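Local coordinates for protein 3-oxosteroid 1-dehydrogenase (Sterolibacterium denitrificans, PDB 7P18) that probably catalyses the FAD-dependent 1,2-dehydrogenation of 3-oxosteroids, passing the electrons from the steroid to an acceptor, at residues L21-L31 with M547-A558; R264-G272 with G520-S528. All coordinates share one frame; numbering follows the deposited sequence.

Contact 1. Residues L21-L31 with M547-A558; sequences LAAARAHDLGL and MTFGFRAANHIA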
loop_
_atom_site.group_PDB
_atom_site.type_symbol
_atom_site.label_atom_id
_atom_site.label_comp_id
_atom_site.label_asym_id
_atom_site.label_seq_id
_atom_site.Cartn_x
_atom_site.Cartn_y
_atom_site.Cartn_z
ATOM N N LEU A 21 -12.692 -8.432 -6.081
ATOM C CA LEU A 21 -13.705 -7.460 -6.588
ATOM C C LEU A 21 -14.108 -7.860 -8.011
ATOM O O LEU A 21 -15.327 -7.959 -8.276
ATOM C CB LEU A 21 -13.142 -6.034 -6.540
ATOM C CG LEU A 21 -14.126 -4.874 -6.797
ATOM C CD1 LEU A 21 -14.432 -4.730 -8.274
ATOM C CD2 LEU A 21 -15.405 -5.040 -6.024
ATOM N N ALA A 22 -13.140 -8.104 -8.892
ATOM C CA ALA A 22 -13.403 -8.494 -10.290
ATOM C C ALA A 22 -14.256 -9.768 -10.283
ATOM O O ALA A 22 -15.220 -9.853 -11.079
ATOM C CB ALA A 22 -12.126 -8.643 -11.072
ATOM N N ALA A 23 -13.930 -10.721 -9.412
ATOM C CA ALA A 23 -14.644 -12.012 -9.293
ATOM C C ALA A 23 -16.109 -11.769 -8.901
ATOM O O ALA A 23 -17.023 -12.360 -9.554
ATOM C CB ALA A 23 -13.929 -12.909 -8.296
ATOM N N ALA A 24 -16.363 -10.954 -7.901
ATOM C CA ALA A 24 -17.729 -10.680 -7.411
ATOM C C ALA A 24 -18.513 -9.978 -8.526
ATOM O O ALA A 24 -19.712 -10.310 -8.754
ATOM C CB ALA A 24 -17.683 -9.840 -6.166
ATOM N N ARG A 25 -17.866 -9.042 -9.205
ATOM C CA ARG A 25 -18.540 -8.222 -10.239
ATOM C C ARG A 25 -18.878 -9.125 -11.426
ATOM O O ARG A 25 -20.003 -9.008 -11.937
ATOM C CB ARG A 25 -17.703 -7.012 -10.647
ATOM C CG ARG A 25 -18.337 -6.190 -11.761
ATOM C CD ARG A 25 -19.613 -5.518 -11.305
ATOM N NE ARG A 25 -20.142 -4.652 -12.355
ATOM C CZ ARG A 25 -21.247 -3.924 -12.262
ATOM N NH1 ARG A 25 -21.976 -3.901 -11.150
ATOM N NH2 ARG A 25 -21.606 -3.195 -13.300
ATOM N N ALA A 26 -17.938 -9.951 -11.875
ATOM C CA ALA A 26 -18.135 -10.864 -13.026
ATOM C C ALA A 26 -19.303 -11.799 -12.686
ATOM O O ALA A 26 -20.214 -11.968 -13.520
ATOM C CB ALA A 26 -16.872 -11.602 -13.323
ATOM N N HIS A 27 -19.322 -12.327 -11.463
ATOM C CA HIS A 27 -20.429 -13.177 -10.986
ATOM C C HIS A 27 -21.749 -12.406 -11.094
ATOM O O HIS A 27 -22.715 -12.961 -11.688
ATOM C CB HIS A 27 -20.192 -13.641 -9.559
ATOM C CG HIS A 27 -21.300 -14.496 -9.047
ATOM N ND1 HIS A 27 -22.405 -13.963 -8.427
ATOM C CD2 HIS A 27 -21.455 -15.835 -9.046
ATOM C CE1 HIS A 27 -23.197 -14.952 -8.060
ATOM N NE2 HIS A 27 -22.614 -16.105 -8.404
ATOM N N ASP A 28 -21.801 -11.176 -10.584
ATOM C CA ASP A 28 -23.064 -10.388 -10.518
ATOM C C ASP A 28 -23.552 -10.068 -11.922
ATOM O O ASP A 28 -24.746 -9.812 -12.029
ATOM C CB ASP A 28 -22.934 -9.141 -9.661
ATOM C CG ASP A 28 -22.894 -9.431 -8.181
ATOM O OD1 ASP A 28 -23.184 -10.593 -7.804
ATOM O OD2 ASP A 28 -22.575 -8.535 -7.421
ATOM N N LEU A 29 -22.684 -10.148 -12.943
ATOM C CA LEU A 29 -23.036 -9.904 -14.367
ATOM C C LEU A 29 -23.367 -11.223 -15.079
ATOM O O LEU A 29 -23.567 -11.180 -16.290
ATOM C CB LEU A 29 -21.872 -9.183 -15.052
ATOM C CG LEU A 29 -21.595 -7.753 -14.562
ATOM C CD1 LEU A 29 -20.354 -7.171 -15.256
ATOM C CD2 LEU A 29 -22.817 -6.849 -14.785
ATOM N N GLY A 30 -23.417 -12.343 -14.352
ATOM C CA GLY A 30 -23.954 -13.628 -14.842
ATOM C C GLY A 30 -22.871 -14.566 -15.341
ATOM O O GLY A 30 -23.225 -15.537 -16.011
ATOM N N LEU A 31 -21.589 -14.301 -15.047
ATOM C CA LEU A 31 -20.477 -15.173 -15.490
ATOM C C LEU A 31 -20.119 -16.140 -14.363
ATOM O O LEU A 31 -20.116 -15.710 -13.174
ATOM C CB LEU A 31 -19.241 -14.332 -15.852
ATOM C CG LEU A 31 -19.465 -13.281 -16.938
ATOM C CD1 LEU A 31 -18.448 -12.146 -16.836
ATOM C CD2 LEU A 31 -19.425 -13.930 -18.314
ATOM N N MET A 547 -8.893 -2.217 -7.811
ATOM C CA MET A 547 -10.336 -2.531 -7.766
ATOM C C MET A 547 -11.072 -1.897 -8.952
ATOM O O MET A 547 -12.002 -2.548 -9.455
ATOM C CB MET A 547 -10.949 -2.182 -6.405
ATOM C CG MET A 547 -10.621 -3.305 -5.334
ATOM S SD MET A 547 -11.711 -3.408 -3.976
ATOM C CE MET A 547 -11.682 -1.738 -3.337
ATOM N N THR A 548 -10.701 -0.699 -9.398
ATOM C CA THR A 548 -11.460 0.014 -10.463
ATOM C C THR A 548 -11.237 -0.724 -11.792
ATOM O O THR A 548 -12.202 -0.995 -12.491
ATOM C CB THR A 548 -11.097 1.495 -10.541
ATOM O OG1 THR A 548 -11.419 2.134 -9.298
ATOM C CG2 THR A 548 -11.805 2.146 -11.719
ATOM N N PHE A 549 -10.005 -1.127 -12.110
ATOM C CA PHE A 549 -9.737 -1.869 -13.358
ATOM C C PHE A 549 -10.256 -3.312 -13.228
ATOM O O PHE A 549 -10.630 -3.886 -14.252
ATOM C CB PHE A 549 -8.309 -1.650 -13.839
ATOM C CG PHE A 549 -8.122 -0.280 -14.437
ATOM C CD1 PHE A 549 -8.695 0.049 -15.659
ATOM C CD2 PHE A 549 -7.495 0.732 -13.723
ATOM C CE1 PHE A 549 -8.568 1.328 -16.185
ATOM C CE2 PHE A 549 -7.404 2.015 -14.234
ATOM C CZ PHE A 549 -7.938 2.315 -15.457
ATOM N N GLY A 550 -10.345 -3.870 -12.016
ATOM C CA GLY A 550 -11.007 -5.170 -11.809
ATOM C C GLY A 550 -12.470 -5.098 -12.209
ATOM O O GLY A 550 -12.938 -5.976 -12.956
ATOM N N PHE A 551 -13.144 -4.056 -11.752
ATOM C CA PHE A 551 -14.552 -3.711 -12.094
ATOM C C PHE A 551 -14.686 -3.565 -13.621
ATOM O O PHE A 551 -15.609 -4.209 -14.217
ATOM C CB PHE A 551 -14.912 -2.467 -11.293
ATOM C CG PHE A 551 -16.334 -1.976 -11.420
ATOM C CD1 PHE A 551 -17.357 -2.574 -10.691
ATOM C CD2 PHE A 551 -16.633 -0.865 -12.198
ATOM C CE1 PHE A 551 -18.652 -2.074 -10.744
ATOM C CE2 PHE A 551 -17.919 -0.349 -12.234
ATOM C CZ PHE A 551 -18.938 -0.978 -11.551
ATOM N N ARG A 552 -13.852 -2.735 -14.246
ATOM C CA ARG A 552 -13.882 -2.518 -15.724
ATOM C C ARG A 552 -13.584 -3.827 -16.478
ATOM O O ARG A 552 -14.216 -4.031 -17.521
ATOM C CB ARG A 552 -12.974 -1.380 -16.166
ATOM C CG ARG A 552 -13.414 0.001 -15.675
ATOM C CD ARG A 552 -12.660 1.122 -16.380
ATOM N NE ARG A 552 -12.926 1.139 -17.817
ATOM C CZ ARG A 552 -13.849 1.894 -18.448
ATOM N NH1 ARG A 552 -14.601 2.754 -17.783
ATOM N NH2 ARG A 552 -13.976 1.796 -19.767
ATOM N N ALA A 553 -12.658 -4.682 -16.009
ATOM C CA ALA A 553 -12.371 -5.971 -16.668
ATOM C C ALA A 553 -13.649 -6.809 -16.712
ATOM O O ALA A 553 -13.982 -7.328 -17.812
ATOM C CB ALA A 553 -11.253 -6.744 -15.981
ATOM N N ALA A 554 -14.293 -7.006 -15.570
ATOM C CA ALA A 554 -15.508 -7.831 -15.442
ATOM C C ALA A 554 -16.583 -7.231 -16.361
ATOM O O ALA A 554 -17.198 -7.978 -17.128
ATOM C CB ALA A 554 -16.002 -7.878 -14.035
ATOM N N ASN A 555 -16.741 -5.921 -16.338
ATOM C CA ASN A 555 -17.750 -5.213 -17.176
ATOM C C ASN A 555 -17.459 -5.503 -18.651
ATOM O O ASN A 555 -18.419 -5.806 -19.404
ATOM C CB ASN A 555 -17.764 -3.712 -16.879
ATOM C CG ASN A 555 -18.335 -3.339 -15.542
ATOM O OD1 ASN A 555 -18.946 -4.158 -14.834
ATOM N ND2 ASN A 555 -18.138 -2.079 -15.172
ATOM N N HIS A 556 -16.195 -5.446 -19.067
ATOM C CA HIS A 556 -15.817 -5.624 -20.478
ATOM C C HIS A 556 -16.126 -7.055 -20.905
ATOM O O HIS A 556 -16.671 -7.260 -22.035
ATOM C CB HIS A 556 -14.362 -5.252 -20.730
ATOM C CG HIS A 556 -14.026 -5.251 -22.179
ATOM N ND1 HIS A 556 -13.522 -6.354 -22.814
ATOM C CD2 HIS A 556 -14.186 -4.289 -23.124
ATOM C CE1 HIS A 556 -13.338 -6.060 -24.094
ATOM N NE2 HIS A 556 -13.686 -4.774 -24.283
ATOM N N ILE A 557 -15.779 -8.019 -20.059
ATOM C CA ILE A 557 -15.988 -9.463 -20.350
ATOM C C ILE A 557 -17.503 -9.710 -20.526
ATOM O O ILE A 557 -17.884 -10.316 -21.516
ATOM C CB ILE A 557 -15.376 -10.348 -19.261
ATOM C CG1 ILE A 557 -13.848 -10.260 -19.189
ATOM C CG2 ILE A 557 -15.839 -11.783 -19.453
ATOM C CD1 ILE A 557 -13.281 -10.889 -17.921
ATOM N N ALA A 558 -18.325 -9.250 -19.599
ATOM C CA ALA A 558 -19.809 -9.368 -19.688
ATOM C C ALA A 558 -20.382 -8.653 -20.935
ATOM O O ALA A 558 -21.309 -9.220 -21.556
ATOM C CB ALA A 558 -20.448 -8.883 -18.430
#

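Contact 2. Residues R264-G272 with G520-S528; sequences RGVVLGAGG and GLYCIGNNS. With FAD (flavin-adenine dinucleotide), chain C.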
loop_
_atom_site.group_PDB
_atom_site.type_symbol
_atom_site.label_atom_id
_atom_site.label_comp_id
_atom_site.label_asym_id
_atom_site.label_seq_id
_atom_site.Cartn_x
_atom_site.Cartn_y
_atom_site.Cartn_z
ATOM N N ARG A 264 -14.361 -17.028 -21.471
ATOM C CA ARG A 264 -14.559 -15.572 -21.719
ATOM C C ARG A 264 -13.295 -14.781 -21.369
ATOM O O ARG A 264 -12.955 -13.860 -22.131
ATOM C CB ARG A 264 -15.804 -15.100 -20.975
ATOM C CG ARG A 264 -17.062 -15.859 -21.381
ATOM C CD ARG A 264 -17.534 -15.395 -22.739
ATOM N NE ARG A 264 -18.145 -14.084 -22.597
ATOM C CZ ARG A 264 -19.368 -13.867 -22.113
ATOM N NH1 ARG A 264 -20.133 -14.881 -21.724
ATOM N NH2 ARG A 264 -19.823 -12.622 -22.015
ATOM N N GLY A 265 -12.599 -15.108 -20.276
ATOM C CA GLY A 265 -11.391 -14.331 -19.959
ATOM C C GLY A 265 -10.634 -14.822 -18.750
ATOM O O GLY A 265 -11.224 -15.449 -17.867
ATOM N N VAL A 266 -9.347 -14.513 -18.761
ATOM C CA VAL A 266 -8.404 -14.715 -17.634
ATOM C C VAL A 266 -8.026 -13.330 -17.135
ATOM O O VAL A 266 -7.517 -12.546 -17.955
ATOM C CB VAL A 266 -7.158 -15.489 -18.085
ATOM C CG1 VAL A 266 -6.065 -15.495 -17.024
ATOM C CG2 VAL A 266 -7.533 -16.907 -18.524
ATOM N N VAL A 267 -8.224 -13.093 -15.844
ATOM C CA VAL A 267 -7.833 -11.815 -15.197
ATOM C C VAL A 267 -6.590 -12.079 -14.348
ATOM O O VAL A 267 -6.707 -12.843 -13.363
ATOM C CB VAL A 267 -8.971 -11.238 -14.355
ATOM C CG1 VAL A 267 -8.568 -9.910 -13.718
ATOM C CG2 VAL A 267 -10.236 -11.101 -15.183
ATOM N N LEU A 268 -5.460 -11.485 -14.729
ATOM C CA LEU A 268 -4.204 -11.574 -13.944
ATOM C C LEU A 268 -4.244 -10.494 -12.866
ATOM O O LEU A 268 -4.038 -9.301 -13.202
ATOM C CB LEU A 268 -3.007 -11.399 -14.873
ATOM C CG LEU A 268 -2.919 -12.453 -15.988
ATOM C CD1 LEU A 268 -1.701 -12.190 -16.836
ATOM C CD2 LEU A 268 -2.928 -13.882 -15.433
ATOM N N GLY A 269 -4.470 -10.894 -11.627
ATOM C CA GLY A 269 -4.379 -10.020 -10.439
ATOM C C GLY A 269 -3.474 -10.614 -9.364
ATOM O O GLY A 269 -3.887 -10.673 -8.207
ATOM N N ALA A 270 -2.271 -11.005 -9.758
ATOM C CA ALA A 270 -1.343 -11.797 -8.925
ATOM C C ALA A 270 -0.313 -10.909 -8.251
ATOM O O ALA A 270 0.664 -11.469 -7.728
ATOM C CB ALA A 270 -0.667 -12.819 -9.792
ATOM N N GLY A 271 -0.455 -9.584 -8.335
ATOM C CA GLY A 271 0.539 -8.663 -7.754
ATOM C C GLY A 271 1.793 -8.538 -8.567
ATOM O O GLY A 271 1.798 -8.968 -9.746
ATOM N N GLY A 272 2.844 -7.970 -7.966
ATOM C CA GLY A 272 4.056 -7.580 -8.668
ATOM C C GLY A 272 5.167 -8.623 -8.571
ATOM O O GLY A 272 4.876 -9.835 -8.505
ATOM N N GLY A 520 -8.819 -12.380 -24.645
ATOM C CA GLY A 520 -9.059 -13.234 -23.470
ATOM C C GLY A 520 -8.228 -12.875 -22.225
ATOM O O GLY A 520 -8.417 -13.543 -21.186
ATOM N N LEU A 521 -7.297 -11.925 -22.304
ATOM C CA LEU A 521 -6.334 -11.656 -21.190
ATOM C C LEU A 521 -6.496 -10.227 -20.664
ATOM O O LEU A 521 -6.327 -9.263 -21.448
ATOM C CB LEU A 521 -4.910 -11.841 -21.671
ATOM C CG LEU A 521 -3.852 -11.887 -20.566
ATOM C CD1 LEU A 521 -4.117 -13.069 -19.654
ATOM C CD2 LEU A 521 -2.450 -11.939 -21.158
ATOM N N TYR A 522 -6.768 -10.139 -19.371
ATOM C CA TYR A 522 -6.916 -8.890 -18.611
ATOM C C TYR A 522 -5.856 -8.891 -17.509
ATOM O O TYR A 522 -5.383 -9.970 -17.116
ATOM C CB TYR A 522 -8.320 -8.791 -18.036
ATOM C CG TYR A 522 -9.397 -8.767 -19.096
ATOM C CD1 TYR A 522 -9.814 -9.931 -19.724
ATOM C CD2 TYR A 522 -9.966 -7.567 -19.510
ATOM C CE1 TYR A 522 -10.771 -9.910 -20.741
ATOM C CE2 TYR A 522 -10.945 -7.537 -20.496
ATOM C CZ TYR A 522 -11.363 -8.711 -21.106
ATOM O OH TYR A 522 -12.344 -8.663 -22.073
ATOM N N CYS A 523 -5.548 -7.715 -16.978
ATOM C CA CYS A 523 -4.514 -7.583 -15.937
ATOM C C CYS A 523 -4.788 -6.327 -15.119
ATOM O O CYS A 523 -5.063 -5.264 -15.720
ATOM C CB CYS A 523 -3.144 -7.557 -16.573
ATOM S SG CYS A 523 -1.781 -7.485 -15.373
ATOM N N ILE A 524 -4.735 -6.463 -13.792
ATOM C CA ILE A 524 -5.126 -5.385 -12.855
ATOM C C ILE A 524 -4.120 -5.342 -11.693
ATOM O O ILE A 524 -3.413 -6.326 -11.454
ATOM C CB ILE A 524 -6.565 -5.608 -12.372
ATOM C CG1 ILE A 524 -6.664 -6.861 -11.499
ATOM C CG2 ILE A 524 -7.550 -5.661 -13.536
ATOM C CD1 ILE A 524 -7.991 -7.057 -10.878
ATOM N N GLY A 525 -4.133 -4.263 -10.932
ATOM C CA GLY A 525 -3.291 -4.128 -9.738
ATOM C C GLY A 525 -1.822 -4.100 -10.078
ATOM O O GLY A 525 -1.443 -3.628 -11.174
ATOM N N ASN A 526 -0.966 -4.504 -9.142
ATOM C CA ASN A 526 0.500 -4.313 -9.342
ATOM C C ASN A 526 1.048 -5.311 -10.374
ATOM O O ASN A 526 2.226 -5.171 -10.782
ATOM C CB ASN A 526 1.279 -4.419 -8.033
ATOM C CG ASN A 526 0.948 -3.353 -7.019
ATOM O OD1 ASN A 526 0.210 -2.395 -7.322
ATOM N ND2 ASN A 526 1.511 -3.516 -5.815
ATOM N N ASN A 527 0.241 -6.272 -10.802
ATOM C CA ASN A 527 0.525 -7.144 -11.971
ATOM C C ASN A 527 0.601 -6.300 -13.248
ATOM O O ASN A 527 1.281 -6.720 -14.190
ATOM C CB ASN A 527 -0.556 -8.217 -12.044
ATOM C CG ASN A 527 -0.192 -9.496 -12.751
ATOM O OD1 ASN A 527 -0.803 -10.509 -12.443
ATOM N ND2 ASN A 527 0.726 -9.461 -13.697
ATOM N N SER A 528 -0.044 -5.124 -13.270
ATOM C CA SER A 528 -0.170 -4.228 -14.436
ATOM C C SER A 528 0.711 -2.998 -14.228
ATOM O O SER A 528 0.968 -2.594 -13.097
ATOM C CB SER A 528 -1.646 -3.858 -14.688
ATOM O OG SER A 528 -2.104 -2.894 -13.745
HETATM P PA FAD C . -1.870 -8.441 -3.719
HETATM O O1A FAD C . -2.818 -7.734 -2.820
HETATM O O2A FAD C . -0.539 -8.713 -3.071
HETATM O O5B FAD C . -2.566 -9.791 -4.169
HETATM C C5B FAD C . -1.859 -10.672 -5.082
HETATM C C4B FAD C . -2.190 -12.086 -4.714
HETATM O O4B FAD C . -1.784 -12.960 -5.802
HETATM C C3B FAD C . -1.500 -12.627 -3.445
HETATM O O3B FAD C . -2.443 -13.228 -2.563
HETATM C C2B FAD C . -0.482 -13.630 -3.994
HETATM O O2B FAD C . -0.119 -14.627 -3.048
HETATM C C1B FAD C . -1.173 -14.106 -5.272
HETATM N N9A FAD C . -0.280 -14.700 -6.268
HETATM C C8A FAD C . 1.017 -14.385 -6.558
HETATM N N7A FAD C . 1.553 -15.205 -7.458
HETATM C C5A FAD C . 0.522 -16.070 -7.800
HETATM C C6A FAD C . 0.442 -17.154 -8.701
HETATM N N6A FAD C . 1.474 -17.621 -9.413
HETATM N N1A FAD C . -0.742 -17.798 -8.790
HETATM C C2A FAD C . -1.763 -17.363 -8.046
HETATM N N3A FAD C . -1.787 -16.407 -7.112
HETATM C C4A FAD C . -0.601 -15.774 -7.064
HETATM N N1 FAD C . -2.177 0.792 -1.169
HETATM C C2 FAD C . -3.275 1.581 -1.211
HETATM O O2 FAD C . -3.717 2.002 -2.296
HETATM N N3 FAD C . -3.944 1.913 -0.102
HETATM C C4 FAD C . -3.420 1.719 1.160
HETATM O O4 FAD C . -4.134 1.949 2.130
HETATM C C4X FAD C . -2.248 0.923 1.267
HETATM N N5 FAD C . -1.733 0.679 2.461
HETATM C C5X FAD C . -0.645 -0.159 2.526
HETATM C C6 FAD C . -0.132 -0.515 3.795
HETATM C C7 FAD C . 0.875 -1.461 3.932
HETATM C C7M FAD C . 1.389 -1.850 5.303
HETATM C C8 FAD C . 1.354 -2.116 2.784
HETATM C C8M FAD C . 2.436 -3.176 2.903
HETATM C C9 FAD C . 0.922 -1.718 1.534
HETATM C C9A FAD C . -0.116 -0.780 1.372
HETATM N N10 FAD C . -0.591 -0.371 0.116
HETATM C C10 FAD C . -1.692 0.470 0.019
HETATM C "C1'" FAD C . -0.120 -1.021 -1.112
HETATM C "C2'" FAD C . -1.096 -2.151 -1.507
HETATM O "O2'" FAD C . -1.323 -3.078 -0.446
HETATM C "C3'" FAD C . -0.643 -2.920 -2.760
HETATM O "O3'" FAD C . -0.075 -2.048 -3.740
HETATM C "C4'" FAD C . -1.785 -3.733 -3.333
HETATM O "O4'" FAD C . -2.306 -4.547 -2.292
HETATM C "C5'" FAD C . -1.400 -4.590 -4.520
HETATM O "O5'" FAD C . -2.571 -5.359 -4.854
HETATM P P FAD C . -2.469 -6.558 -5.893
HETATM O O1P FAD C . -3.842 -7.077 -5.921
HETATM O O2P FAD C . -1.741 -6.199 -7.109
HETATM O O3P FAD C . -1.552 -7.655 -5.096
HETATM O O HOH W 1 -2.321 -7.625 -9.309
HETATM O O HOH W 2 3.020 -6.088 -5.692
#

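Contact 1. Residues L21-L31 with M547-A558
Helix 21-28 and helix 547-558 run in nearly the same direction, A22 facing G550 and A26 facing A554, with axes only 8.0 Å apart and crossing at -28°. They belong to the first helix of the Rossmann-type FAD-binding fold and the last helix of the chain, and the pair illustrates how small residues let two helices come close. The CB of A22 sits 3.4 Å from the carbonyl O of G550, and any side chain on G550 would press against that same methyl; one turn on the CB of A554 rests on the backbone of A22 and A26. At the start of the interface L21 crosses M547 at about a right angle, while its CD1 touches F551 CB and lies at the edge of that ring. R25 supplies the polar part: its chain leaves anti to the backbone N (chi1 177°) and bends at chi2, which carries the guanidinium over to N555. N555 OD1 lies in the guanidinium plane and takes both R25 NE, at 2.8 Å in a nearly straight bond, and R25 NH2, at 3.2 Å from above the amide plane. CE1 of F551 lies over one face of the same group, with the planes 34° apart, and Y100 adds a cation-pi contact. A leucine in place of R25 would probably leave N555 OD1 without both these donors and its amide freer to turn. A Schellman motif with G30 as its C-prime residue ends the first helix, and L31, just beyond, sets CD1 3.7 Å from I557 CG2.

Contact 2. Residues R264-G272 with G520-S528
Backbone hydrogen bonds join strand 265-268 to strand 521-523 in parallel, V266 beside L521, V267 beside Y522 and L268 beside C523. V266 N gives to G520 O and L268 N to Y522 O, both at 2.8 Å; in return V266 O and L268 O accept from Y522 N and I524 N. Apolar contacts line the two faces: L268 CD1 meets L521 CD1 at 3.8 Å on one, and on the other V267 CG2 lies against Y522 CB while its CG1 approaches I524 CD1. The Y522 ring turns an edge to V266 O, and its hydroxyl bonds to H556 of the covering helix 543-559. Beyond the strands a side chain takes over from the backbone: with CG anti to its own N (chi1 -156°), N527 brings OD1 to within 3.1 Å of A270 N, and T303 holds the same oxygen. Polar contacts with the cofactor gather at these strand ends. N526 N donates to the FAD phosphate oxygen O2P at 2.8 Å, and its ND2 reaches O3' of the ribityl chain at 3.0 Å. One water bridges both segments to the phosphate, donating to I524 O and O2P and accepting from G271 N. Glycines leave room, since a side chain on G525 would clash with O2P. Turns at the C-terminal ends of parallel strands that receive the cofactor's diphosphate and adenosine are characteristic of the Rossmann-type FAD-binding fold.

How the contacts relate
From the N terminus the chain passes strand 10-13 and helix 17-28, and only after some five hundred residues does contact 1 close the loop, with helix 543-559. Contact 2 is nested inside it: strand 265-268, next to 10-13 in the parallel sheet, takes strand 521-523 as its outer neighbour. That outer strand precedes helix 543-559 along the chain, so the two closures end on consecutive elements of the chain. The layers also meet directly, through I557 O with R264 NH2 and F549 against I524. Contact 1 thus pairs helices on one side of the sheet whose edge contact 2 completes: elements from the start, middle and end of the chain build one FAD-binding fold.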